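Side-chain contacts in 457aa long hypothetical protein (Pyrococcus horikoshii, PDB 2CSU), which is of unknown function but joins a Rossmann-type CoA-binding domain to two further domains of the succinyl-CoA synthetase clan: residues 108-113 with 125-130; 112-117 with 185-190; 180-185 with 191-196. All coordinates share one frame; numbering follows the deposited sequence.

Contact 1: residues 108-113 with 125-130; sequences REEKEL and IGPNCV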
ATOM      1  N   ARG A 108      23.410 -14.491  30.105  1.00 34.90           N
ATOM      2  CA  ARG A 108      24.545 -14.272  30.990  1.00 34.70           C
ATOM      3  C   ARG A 108      25.732 -13.710  30.224  1.00 33.74           C
ATOM      4  O   ARG A 108      26.379 -12.761  30.677  1.00 33.84           O
ATOM      5  CB  ARG A 108      24.926 -15.582  31.691  1.00 36.97           C
ATOM      6  CG  ARG A 108      26.170 -15.493  32.557  1.00 38.73           C
ATOM      7  CD  ARG A 108      26.211 -16.608  33.598  1.00 41.65           C
ATOM      8  NE  ARG A 108      26.329 -17.937  33.007  1.00 44.12           N
ATOM      9  CZ  ARG A 108      27.430 -18.407  32.429  1.00 45.05           C
ATOM     10  NH1 ARG A 108      28.525 -17.661  32.358  1.00 45.05           N
ATOM     11  NH2 ARG A 108      27.434 -19.630  31.919  1.00 45.57           N
ATOM     12  N   GLU A 109      26.021 -14.284  29.064  1.00 32.58           N
ATOM     13  CA  GLU A 109      27.133 -13.794  28.264  1.00 32.02           C
ATOM     14  C   GLU A 109      26.824 -12.360  27.861  1.00 31.02           C
ATOM     15  O   GLU A 109      27.702 -11.493  27.848  1.00 30.00           O
ATOM     16  CB  GLU A 109      27.305 -14.623  27.003  1.00 32.37           C
ATOM     17  CG  GLU A 109      27.797 -16.024  27.231  1.00 35.09           C
ATOM     18  CD  GLU A 109      28.292 -16.650  25.954  1.00 35.84           C
ATOM     19  OE1 GLU A 109      28.268 -17.893  25.847  1.00 37.73           O
ATOM     20  OE2 GLU A 109      28.717 -15.892  25.056  1.00 36.81           O
ATOM     21  N   GLU A 110      25.556 -12.130  27.539  1.00 29.49           N
ATOM     22  CA  GLU A 110      25.107 -10.820  27.118  1.00 28.87           C
ATOM     23  C   GLU A 110      25.371  -9.799  28.206  1.00 28.39           C
ATOM     24  O   GLU A 110      25.911  -8.725  27.934  1.00 27.19           O
ATOM     25  CB  GLU A 110      23.619 -10.866  26.758  1.00 28.51           C
ATOM     26  CG  GLU A 110      23.059  -9.544  26.281  1.00 27.72           C
ATOM     27  CD  GLU A 110      21.805  -9.718  25.468  1.00 26.95           C
ATOM     28  OE1 GLU A 110      21.911 -10.213  24.333  1.00 26.39           O
ATOM     29  OE2 GLU A 110      20.713  -9.373  25.956  1.00 27.10           O
ATOM     30  N   LYS A 111      25.006 -10.141  29.440  1.00 28.00           N
ATOM     31  CA  LYS A 111      25.224  -9.241  30.568  1.00 29.27           C
ATOM     32  C   LYS A 111      26.700  -8.923  30.746  1.00 28.43           C
ATOM     33  O   LYS A 111      27.062  -7.797  31.073  1.00 28.09           O
ATOM     34  CB  LYS A 111      24.703  -9.854  31.871  1.00 30.88           C
ATOM     35  CG  LYS A 111      25.262  -9.144  33.101  1.00 32.84           C
ATOM     36  CD  LYS A 111      25.886 -10.114  34.093  1.00 34.25           C
ATOM     37  CE  LYS A 111      27.163  -9.520  34.711  1.00 34.34           C
ATOM     38  NZ  LYS A 111      28.399 -10.215  34.238  1.00 34.90           N
ATOM     39  N   GLU A 112      27.542  -9.932  30.559  1.00 27.99           N
ATOM     40  CA  GLU A 112      28.976  -9.760  30.696  1.00 28.28           C
ATOM     41  C   GLU A 112      29.466  -8.773  29.643  1.00 28.79           C
ATOM     42  O   GLU A 112      30.353  -7.967  29.924  1.00 29.07           O
ATOM     43  CB  GLU A 112      29.686 -11.120  30.562  1.00 29.10           C
ATOM     44  CG  GLU A 112      31.220 -11.091  30.618  1.00 28.80           C
ATOM     45  CD  GLU A 112      31.773 -10.353  31.832  1.00 29.50           C
ATOM     46  OE1 GLU A 112      31.140 -10.389  32.905  1.00 30.65           O
ATOM     47  OE2 GLU A 112      32.859  -9.742  31.717  1.00 30.95           O
ATOM     48  N   LEU A 113      28.880  -8.822  28.447  1.00 28.47           N
ATOM     49  CA  LEU A 113      29.261  -7.895  27.374  1.00 28.58           C
ATOM     50  C   LEU A 113      28.960  -6.469  27.820  1.00 28.42           C
ATOM     51  O   LEU A 113      29.764  -5.569  27.626  1.00 28.74           O
ATOM     52  CB  LEU A 113      28.489  -8.170  26.079  1.00 28.20           C
ATOM     53  CG  LEU A 113      28.714  -9.437  25.249  1.00 28.29           C
ATOM     54  CD1 LEU A 113      27.923  -9.316  23.949  1.00 28.24           C
ATOM     55  CD2 LEU A 113      30.195  -9.622  24.936  1.00 27.85           C
ATOM     56  N   ILE A 125      24.948  -1.161  21.141  1.00 25.18           N
ATOM     57  CA  ILE A 125      23.654  -1.434  20.531  1.00 25.50           C
ATOM     58  C   ILE A 125      23.570  -2.874  20.024  1.00 25.52           C
ATOM     59  O   ILE A 125      24.439  -3.361  19.312  1.00 25.98           O
ATOM     60  CB  ILE A 125      23.460  -0.460  19.368  1.00 25.99           C
ATOM     61  CG1 ILE A 125      23.471   0.982  19.880  1.00 24.97           C
ATOM     62  CG2 ILE A 125      22.096  -0.710  18.700  1.00 25.77           C
ATOM     63  CD1 ILE A 125      22.917   1.969  18.850  1.00 24.29           C
ATOM     64  N   GLY A 126      22.498  -3.569  20.447  1.00 26.19           N
ATOM     65  CA  GLY A 126      22.398  -4.994  20.157  1.00 26.13           C
ATOM     66  C   GLY A 126      22.576  -5.811  21.439  1.00 26.59           C
ATOM     67  O   GLY A 126      22.216  -5.388  22.530  1.00 26.81           O
ATOM     68  N   PRO A 127      23.113  -7.035  21.285  1.00 26.35           N
ATOM     69  CA  PRO A 127      23.521  -7.578  19.994  1.00 25.77           C
ATOM     70  C   PRO A 127      22.325  -8.093  19.187  1.00 25.34           C
ATOM     71  O   PRO A 127      21.181  -7.706  19.391  1.00 23.25           O
ATOM     72  CB  PRO A 127      24.498  -8.716  20.256  1.00 26.21           C
ATOM     73  CG  PRO A 127      24.238  -9.225  21.667  1.00 26.35           C
ATOM     74  CD  PRO A 127      23.467  -7.988  22.331  1.00 26.18           C
ATOM     75  N   ASN A 128      22.633  -8.972  18.214  1.00 25.95           N
ATOM     76  CA  ASN A 128      21.589  -9.468  17.326  1.00 26.57           C
ATOM     77  C   ASN A 128      20.756  -8.323  16.744  1.00 27.16           C
ATOM     78  O   ASN A 128      19.547  -8.244  16.907  1.00 28.53           O
ATOM     79  CB  ASN A 128      20.689 -10.421  18.113  1.00 26.42           C
ATOM     80  CG  ASN A 128      19.894 -11.266  17.147  1.00 25.79           C
ATOM     81  OD1 ASN A 128      20.282 -11.483  16.003  1.00 26.96           O
ATOM     82  ND2 ASN A 128      18.744 -11.758  17.638  1.00 26.04           N
ATOM     83  N   CYS A 129      21.464  -7.389  16.083  1.00 26.92           N
ATOM     84  CA  CYS A 129      20.781  -6.261  15.461  1.00 26.62           C
ATOM     85  C   CYS A 129      21.157  -6.152  13.982  1.00 26.14           C
ATOM     86  O   CYS A 129      22.107  -6.759  13.507  1.00 25.87           O
ATOM     87  CB  CYS A 129      21.207  -4.989  16.190  1.00 26.19           C
ATOM     88  SG  CYS A 129      22.961  -4.630  15.953  1.00 30.45           S
ATOM     89  N   VAL A 130      20.346  -5.379  13.237  1.00 25.24           N
ATOM     90  CA  VAL A 130      20.669  -5.169  11.829  1.00 24.37           C
ATOM     91  C   VAL A 130      21.599  -3.969  11.639  1.00 25.14           C
ATOM     92  O   VAL A 130      22.199  -3.768  10.591  1.00 25.20           O
ATOM     93  CB  VAL A 130      19.366  -4.951  11.059  1.00 23.92           C
ATOM     94  CG1 VAL A 130      19.681  -4.516   9.629  1.00 23.94           C
ATOM     95  CG2 VAL A 130      18.565  -6.239  11.022  1.00 21.40           C
TER
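E110 and P127 make the close part of this contact, the glutamate reaching out from the helix to lay one carboxylate oxygen against the proline ring. Its OE1 lies 3.4 Å from P127 CD and 3.7 Å from P127 CG, so the oxygen rests on these two methylenes, closer to CD, the carbon bonded to the peptide nitrogen. With CG anti to the backbone N (chi1 -179°) and the chain extended beyond it, the carboxylate is carried well clear of the helix, and the two side chains cross obliquely. The same OE1 also accepts bonds from N184 ND2 and the backbone N of G100. Two donors thus satisfy this buried oxygen and restrict the rotation of the carboxylate beside the ring. One turn further on, L113 makes a looser, purely apolar approach, its CD1 4.3 Å from P127 CG. These residues lie in the Rossmann-type CoA-binding domain, where helix 104-120 leads into 123-125, an outermost strand of the five-stranded parallel sheet, and the chain then leaves the sheet through the cis peptide between G126 and P127. I94 of the neighbouring strand touches both L113 and P127, and F99 packs on E110 and P127. The solvent side of the helix is different in character: R108 and K111 are exposed there, and K111 NZ forms a salt bridge with E112 OE1 (3.1 Å) along the helix surface. E109, partly exposed, pairs instead with K74 of the adjoining helix 74-87.

Contact 2: residues 112-117 with 185-190; sequences ELVEIA and MADVDF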
ATOM      1  N   GLU A 112      27.542  -9.932  30.559  1.00 27.99           N
ATOM      2  CA  GLU A 112      28.976  -9.760  30.696  1.00 28.28           C
ATOM      3  C   GLU A 112      29.466  -8.773  29.643  1.00 28.79           C
ATOM      4  O   GLU A 112      30.353  -7.967  29.924  1.00 29.07           O
ATOM      5  CB  GLU A 112      29.686 -11.120  30.562  1.00 29.10           C
ATOM      6  CG  GLU A 112      31.220 -11.091  30.618  1.00 28.80           C
ATOM      7  CD  GLU A 112      31.773 -10.353  31.832  1.00 29.50           C
ATOM      8  OE1 GLU A 112      31.140 -10.389  32.905  1.00 30.65           O
ATOM      9  OE2 GLU A 112      32.859  -9.742  31.717  1.00 30.95           O
ATOM     10  N   LEU A 113      28.880  -8.822  28.447  1.00 28.47           N
ATOM     11  CA  LEU A 113      29.261  -7.895  27.374  1.00 28.58           C
ATOM     12  C   LEU A 113      28.960  -6.469  27.820  1.00 28.42           C
ATOM     13  O   LEU A 113      29.764  -5.569  27.626  1.00 28.74           O
ATOM     14  CB  LEU A 113      28.489  -8.170  26.079  1.00 28.20           C
ATOM     15  CG  LEU A 113      28.714  -9.437  25.249  1.00 28.29           C
ATOM     16  CD1 LEU A 113      27.923  -9.316  23.949  1.00 28.24           C
ATOM     17  CD2 LEU A 113      30.195  -9.622  24.936  1.00 27.85           C
ATOM     18  N   VAL A 114      27.794  -6.276  28.426  1.00 28.73           N
ATOM     19  CA  VAL A 114      27.384  -4.957  28.898  1.00 28.92           C
ATOM     20  C   VAL A 114      28.289  -4.510  30.042  1.00 30.11           C
ATOM     21  O   VAL A 114      28.715  -3.353  30.101  1.00 29.96           O
ATOM     22  CB  VAL A 114      25.911  -4.988  29.342  1.00 28.20           C
ATOM     23  CG1 VAL A 114      25.504  -3.651  29.945  1.00 28.00           C
ATOM     24  CG2 VAL A 114      25.035  -5.313  28.136  1.00 27.15           C
ATOM     25  N   GLU A 115      28.596  -5.444  30.935  1.00 30.99           N
ATOM     26  CA  GLU A 115      29.474  -5.164  32.061  1.00 31.61           C
ATOM     27  C   GLU A 115      30.838  -4.686  31.541  1.00 30.95           C
ATOM     28  O   GLU A 115      31.427  -3.740  32.069  1.00 30.69           O
ATOM     29  CB  GLU A 115      29.649  -6.427  32.919  1.00 34.22           C
ATOM     30  CG  GLU A 115      30.594  -6.235  34.109  1.00 38.11           C
ATOM     31  CD  GLU A 115      30.453  -7.328  35.157  1.00 40.09           C
ATOM     32  OE1 GLU A 115      31.190  -8.340  35.089  1.00 41.37           O
ATOM     33  OE2 GLU A 115      29.591  -7.172  36.047  1.00 42.08           O
ATOM     34  N   ILE A 116      31.343  -5.345  30.503  1.00 29.89           N
ATOM     35  CA  ILE A 116      32.625  -4.948  29.943  1.00 29.36           C
ATOM     36  C   ILE A 116      32.518  -3.548  29.361  1.00 29.42           C
ATOM     37  O   ILE A 116      33.410  -2.723  29.543  1.00 29.18           O
ATOM     38  CB  ILE A 116      33.092  -5.916  28.837  1.00 29.20           C
ATOM     39  CG1 ILE A 116      33.486  -7.262  29.451  1.00 30.21           C
ATOM     40  CG2 ILE A 116      34.270  -5.316  28.080  1.00 27.85           C
ATOM     41  CD1 ILE A 116      34.007  -8.285  28.432  1.00 29.48           C
ATOM     42  N   ALA A 117      31.417  -3.270  28.673  1.00 30.96           N
ATOM     43  CA  ALA A 117      31.240  -1.954  28.075  1.00 32.51           C
ATOM     44  C   ALA A 117      31.255  -0.865  29.129  1.00 33.57           C
ATOM     45  O   ALA A 117      31.958   0.123  28.982  1.00 32.70           O
ATOM     46  CB  ALA A 117      29.940  -1.897  27.281  1.00 31.70           C
HETATM   47  N   MSE A 185      18.619  -5.363  22.384  1.00 27.92           N
HETATM   48  CA  MSE A 185      18.568  -4.124  23.154  1.00 28.53           C
HETATM   49  C   MSE A 185      19.107  -4.317  24.573  1.00 28.58           C
HETATM   50  O   MSE A 185      18.444  -4.054  25.567  1.00 28.14           O
HETATM   51  CB  MSE A 185      17.114  -3.666  23.204  1.00 28.96           C
HETATM   52  CG  MSE A 185      16.945  -2.318  23.903  1.00 29.80           C
HETATM   53 SE   MSE A 185      15.307  -1.626  23.649  1.00 30.09          SE
HETATM   54  CE  MSE A 185      14.565  -2.223  25.175  1.00 30.47           C
ATOM     55  N   ALA A 186      20.350  -4.828  24.646  1.00 28.72           N
ATOM     56  CA  ALA A 186      20.943  -5.114  25.948  1.00 29.25           C
ATOM     57  C   ALA A 186      21.340  -3.837  26.692  1.00 29.82           C
ATOM     58  O   ALA A 186      21.164  -3.700  27.897  1.00 31.70           O
ATOM     59  CB  ALA A 186      22.178  -5.989  25.724  1.00 29.70           C
ATOM     60  N   ASP A 187      21.936  -2.895  25.936  1.00 28.48           N
ATOM     61  CA  ASP A 187      22.413  -1.667  26.561  1.00 28.42           C
ATOM     62  C   ASP A 187      21.528  -0.467  26.205  1.00 28.51           C
ATOM     63  O   ASP A 187      20.528  -0.178  26.849  1.00 28.97           O
ATOM     64  CB  ASP A 187      23.840  -1.424  26.078  1.00 29.08           C
ATOM     65  CG  ASP A 187      24.556  -0.523  27.071  1.00 29.23           C
ATOM     66  OD1 ASP A 187      23.947  -0.188  28.087  1.00 28.60           O
ATOM     67  OD2 ASP A 187      25.702  -0.170  26.822  1.00 29.89           O
ATOM     68  N   VAL A 188      21.961   0.274  25.166  1.00 27.27           N
ATOM     69  CA  VAL A 188      21.167   1.405  24.705  1.00 27.28           C
ATOM     70  C   VAL A 188      19.741   0.966  24.366  1.00 27.57           C
ATOM     71  O   VAL A 188      19.513  -0.011  23.666  1.00 28.54           O
ATOM     72  CB  VAL A 188      21.848   1.979  23.461  1.00 26.46           C
ATOM     73  CG1 VAL A 188      21.024   3.139  22.906  1.00 24.94           C
ATOM     74  CG2 VAL A 188      23.246   2.469  23.805  1.00 24.84           C
ATOM     75  N   ASP A 189      18.757   1.698  24.925  1.00 27.99           N
ATOM     76  CA  ASP A 189      17.365   1.321  24.677  1.00 28.20           C
ATOM     77  C   ASP A 189      16.550   2.466  24.074  1.00 28.24           C
ATOM     78  O   ASP A 189      17.073   3.508  23.701  1.00 27.87           O
ATOM     79  CB  ASP A 189      16.739   0.862  25.996  1.00 28.08           C
ATOM     80  CG  ASP A 189      16.875   1.959  27.045  1.00 28.79           C
ATOM     81  OD1 ASP A 189      16.973   3.121  26.654  1.00 28.22           O
ATOM     82  OD2 ASP A 189      16.874   1.643  28.232  1.00 31.39           O
ATOM     83  N   PHE A 190      15.246   2.212  23.977  1.00 27.18           N
ATOM     84  CA  PHE A 190      14.310   3.191  23.436  1.00 28.24           C
ATOM     85  C   PHE A 190      14.455   4.531  24.156  1.00 28.91           C
ATOM     86  O   PHE A 190      14.618   5.582  23.517  1.00 29.28           O
ATOM     87  CB  PHE A 190      12.859   2.724  23.612  1.00 28.22           C
ATOM     88  CG  PHE A 190      12.466   1.581  22.726  1.00 29.38           C
ATOM     89  CD1 PHE A 190      12.526   1.705  21.343  1.00 29.71           C
ATOM     90  CD2 PHE A 190      12.009   0.386  23.277  1.00 29.85           C
ATOM     91  CE1 PHE A 190      12.135   0.653  20.514  1.00 30.58           C
ATOM     92  CE2 PHE A 190      11.618  -0.667  22.467  1.00 30.18           C
ATOM     93  CZ  PHE A 190      11.681  -0.537  21.079  1.00 29.07           C
TER
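V114 directs its two methyl groups at two successive residues of the 185-190 loop. CG2 meets the methyl of A186, 3.8 Å from its CB, while CG1 sits above the plane of the D187 carboxylate, over OD1 at 4.2 Å. The division follows from the rotation of the valine: CG1 is anti to the backbone N (chi1 175°) and CG2 anti to the carbonyl carbon, so one branch is offered to each neighbour. Both loop residues, like the valine, send their CB toward the opposite segment, and the loop meets the helix where the CA atoms of V114 and D187 are 6.4 Å apart. The segment 185-190 runs beside strand 123-125, an outermost strand of the parallel sheet in the Rossmann-type domain, with backbone hydrogen bonds between A186 and G126, just past the strand, and between V188 and I124; a connection of the following flavodoxin-like domain is thus laid against the sheet's edge and helix 104-120. D187 has its main polar partner in that strand: OD2 forms a salt bridge with R123 NE and also accepts a hydrogen bond from the backbone N of I124. Both bonds fall on OD2, which steadies the carboxylate whose other oxygen, OD1, lies by the valine. A186 packs as well on E110 and D187 on H118, both of the same helix. All three touching residues remain partly exposed.

Contact 3: residues 180-185 with 191-196; sequences ISVGNM and AELMEY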
ATOM      1  N   ILE A 180      17.441   2.680  13.535  1.00 24.11           N
ATOM      2  CA  ILE A 180      18.108   1.959  14.603  1.00 24.74           C
ATOM      3  C   ILE A 180      17.456   0.609  14.885  1.00 23.95           C
ATOM      4  O   ILE A 180      16.368   0.503  15.436  1.00 23.83           O
ATOM      5  CB  ILE A 180      18.071   2.819  15.867  1.00 25.10           C
ATOM      6  CG1 ILE A 180      18.793   4.141  15.619  1.00 25.90           C
ATOM      7  CG2 ILE A 180      18.796   2.092  17.014  1.00 26.34           C
ATOM      8  CD1 ILE A 180      17.821   5.281  15.314  1.00 25.56           C
ATOM      9  N   SER A 181      18.148  -0.447  14.431  1.00 24.28           N
ATOM     10  CA  SER A 181      17.816  -1.775  14.917  1.00 23.79           C
ATOM     11  C   SER A 181      18.544  -2.037  16.239  1.00 23.66           C
ATOM     12  O   SER A 181      19.760  -1.960  16.332  1.00 23.87           O
ATOM     13  CB  SER A 181      18.255  -2.788  13.861  1.00 24.99           C
ATOM     14  OG  SER A 181      18.057  -4.103  14.374  1.00 27.25           O
ATOM     15  N   VAL A 182      17.754  -2.289  17.298  1.00 23.86           N
ATOM     16  CA  VAL A 182      18.356  -2.476  18.614  1.00 24.43           C
ATOM     17  C   VAL A 182      18.573  -3.955  18.927  1.00 24.78           C
ATOM     18  O   VAL A 182      19.252  -4.336  19.871  1.00 26.08           O
ATOM     19  CB  VAL A 182      17.427  -1.856  19.653  1.00 25.54           C
ATOM     20  CG1 VAL A 182      17.388  -0.342  19.464  1.00 24.77           C
ATOM     21  CG2 VAL A 182      16.028  -2.413  19.483  1.00 24.52           C
ATOM     22  N   GLY A 183      17.926  -4.796  18.100  1.00 25.03           N
ATOM     23  CA  GLY A 183      18.032  -6.233  18.316  1.00 24.67           C
ATOM     24  C   GLY A 183      17.745  -6.593  19.769  1.00 25.63           C
ATOM     25  O   GLY A 183      16.704  -6.267  20.325  1.00 25.33           O
ATOM     26  N   ASN A 184      18.598  -7.317  20.496  1.00 26.12           N
ATOM     27  CA  ASN A 184      18.310  -7.728  21.865  1.00 26.52           C
ATOM     28  C   ASN A 184      18.180  -6.544  22.825  1.00 27.26           C
ATOM     29  O   ASN A 184      17.694  -6.710  23.940  1.00 27.02           O
ATOM     30  CB  ASN A 184      19.394  -8.690  22.375  1.00 25.60           C
ATOM     31  CG  ASN A 184      19.451  -9.982  21.579  1.00 24.86           C
ATOM     32  OD1 ASN A 184      18.539 -10.297  20.823  1.00 25.89           O
ATOM     33  ND2 ASN A 184      20.531 -10.738  21.747  1.00 25.46           N
HETATM   34  N   MSE A 185      18.619  -5.363  22.384  1.00 27.92           N
HETATM   35  CA  MSE A 185      18.568  -4.124  23.154  1.00 28.53           C
HETATM   36  C   MSE A 185      19.107  -4.317  24.573  1.00 28.58           C
HETATM   37  O   MSE A 185      18.444  -4.054  25.567  1.00 28.14           O
HETATM   38  CB  MSE A 185      17.114  -3.666  23.204  1.00 28.96           C
HETATM   39  CG  MSE A 185      16.945  -2.318  23.903  1.00 29.80           C
HETATM   40 SE   MSE A 185      15.307  -1.626  23.649  1.00 30.09          SE
HETATM   41  CE  MSE A 185      14.565  -2.223  25.175  1.00 30.47           C
ATOM     42  N   ALA A 191      14.390   4.486  25.486  1.00 27.90           N
ATOM     43  CA  ALA A 191      14.471   5.694  26.307  1.00 28.71           C
ATOM     44  C   ALA A 191      15.701   6.549  26.026  1.00 28.75           C
ATOM     45  O   ALA A 191      15.596   7.753  25.809  1.00 28.42           O
ATOM     46  CB  ALA A 191      14.443   5.321  27.774  1.00 28.67           C
ATOM     47  N   GLU A 192      16.872   5.925  26.060  1.00 27.94           N
ATOM     48  CA  GLU A 192      18.098   6.652  25.819  1.00 29.40           C
ATOM     49  C   GLU A 192      18.103   7.205  24.404  1.00 29.39           C
ATOM     50  O   GLU A 192      18.600   8.303  24.168  1.00 28.26           O
ATOM     51  CB  GLU A 192      19.306   5.748  26.052  1.00 30.31           C
ATOM     52  CG  GLU A 192      19.716   5.649  27.529  1.00 33.77           C
ATOM     53  CD  GLU A 192      20.237   4.270  27.907  1.00 35.06           C
ATOM     54  OE1 GLU A 192      21.143   3.759  27.213  1.00 37.98           O
ATOM     55  OE2 GLU A 192      19.740   3.691  28.902  1.00 37.17           O
ATOM     56  N   LEU A 193      17.541   6.450  23.468  1.00 29.68           N
ATOM     57  CA  LEU A 193      17.495   6.902  22.091  1.00 31.03           C
ATOM     58  C   LEU A 193      16.527   8.074  21.937  1.00 31.20           C
ATOM     59  O   LEU A 193      16.830   9.035  21.238  1.00 31.18           O
ATOM     60  CB  LEU A 193      17.110   5.757  21.173  1.00 30.47           C
ATOM     61  CG  LEU A 193      18.245   4.770  20.892  1.00 31.39           C
ATOM     62  CD1 LEU A 193      17.706   3.644  20.024  1.00 30.89           C
ATOM     63  CD2 LEU A 193      19.416   5.476  20.192  1.00 30.97           C
HETATM   64  N   MSE A 194      15.380   8.001  22.609  1.00 31.65           N
HETATM   65  CA  MSE A 194      14.400   9.073  22.548  1.00 32.37           C
HETATM   66  C   MSE A 194      14.973  10.327  23.191  1.00 32.04           C
HETATM   67  O   MSE A 194      14.655  11.437  22.768  1.00 32.55           O
HETATM   68  CB  MSE A 194      13.094   8.685  23.258  1.00 33.61           C
HETATM   69  CG  MSE A 194      12.177   7.788  22.435  1.00 37.59           C
HETATM   70 SE   MSE A 194      10.708   7.145  23.337  1.00 41.71          SE
HETATM   71  CE  MSE A 194      11.449   6.591  24.616  1.00 39.97           C
ATOM     72  N   GLU A 195      15.806  10.164  24.218  1.00 31.62           N
ATOM     73  CA  GLU A 195      16.391  11.336  24.856  1.00 32.11           C
ATOM     74  C   GLU A 195      17.315  12.030  23.860  1.00 31.41           C
ATOM     75  O   GLU A 195      17.275  13.244  23.699  1.00 30.36           O
ATOM     76  CB  GLU A 195      17.173  10.950  26.122  1.00 33.54           C
ATOM     77  CG  GLU A 195      16.285  10.670  27.344  1.00 37.19           C
ATOM     78  CD  GLU A 195      17.071  10.211  28.572  1.00 38.96           C
ATOM     79  OE1 GLU A 195      17.905   9.285  28.447  1.00 40.27           O
ATOM     80  OE2 GLU A 195      16.847  10.776  29.664  1.00 40.36           O
ATOM     81  N   TYR A 196      18.152  11.259  23.181  1.00 30.40           N
ATOM     82  CA  TYR A 196      19.063  11.852  22.211  1.00 29.92           C
ATOM     83  C   TYR A 196      18.330  12.495  21.015  1.00 28.65           C
ATOM     84  O   TYR A 196      18.636  13.623  20.620  1.00 27.50           O
ATOM     85  CB  TYR A 196      20.032  10.786  21.716  1.00 30.12           C
ATOM     86  CG  TYR A 196      20.697  11.118  20.406  1.00 31.66           C
ATOM     87  CD1 TYR A 196      21.745  12.041  20.341  1.00 30.93           C
ATOM     88  CD2 TYR A 196      20.282  10.501  19.227  1.00 31.66           C
ATOM     89  CE1 TYR A 196      22.366  12.335  19.130  1.00 32.16           C
ATOM     90  CE2 TYR A 196      20.893  10.791  18.012  1.00 32.11           C
ATOM     91  CZ  TYR A 196      21.932  11.707  17.972  1.00 32.40           C
ATOM     92  OH  TYR A 196      22.525  12.001  16.768  1.00 33.93           O
TER
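I180 and L193 meet through methyl groups, with no aromatic ring or amide between them; the flat groups belong to the surroundings. The ring of Y196 meets that of F6 with their planes only about 15° apart, and its OH is hydrogen-bonded to D3 OD1. F6 also touches I180, so the N-terminal residues contact both the strand and the helix. The carboxylate of E192 is turned to other partners, forming salt bridges through OE1 with R123 NH2 and through OE2 with K218 NZ, and the amide of N184 donates through ND2 to E101 OE1. The contact itself is apolar and buried. L193 CD1 does all the close touching from the helix: it lies 3.6 Å from I180 CG2 and 4.0 Å from V182 CG1, one leucine methyl serving two branched side chains. The isoleucine presents CG2 because that methyl stands anti to its backbone N, whereas V182 uses the branch anti to its carbonyl carbon (chi1 -67°). Both side chains run antiparallel to the leucine, alongside it rather than end on. Alternation that continues just past the strand end turns I180 and V182 to the helix, and S181 between them points away, its OG accepting a hydrogen bond from the backbone N of V130. Past V182 the chain reverses in a type II' turn closed by M185 N to V182 O (2.8 Å), with G183 at the positive-phi corner. I155 of strand 152-156 touches I180, V182 and L193 alike, completing the hydrophobic layer. Helix 190-197 is the connecting helix of a beta-alpha-beta crossover from strand 175-181 to the parallel strand 205-210, with strand 152-156 between the two, as in other flavodoxin-like domains.

How the contacts relate
From the N terminus, contact 1 closes a short loop, folding the chain that leaves strand 123-125 back onto helix 104-120. Contact 2 starts from the same helix but spans 67 residues, reaching the connection after strand 175-181 in the next domain. Contact 3 is again local and crosses contact 2, with which it shares M185; V188 CG1 packs against L193 CG at 3.8 Å. Contacts 1 and 2 adjoin through the packing of I125 CG1 on V188 CB (4.1 Å), and contacts 1 and 3 through a probable hydrogen bond from N184 N to P127 O (2.8 Å). The CoA-binding domain is thereby tied to the flavodoxin-like domain along 180-190.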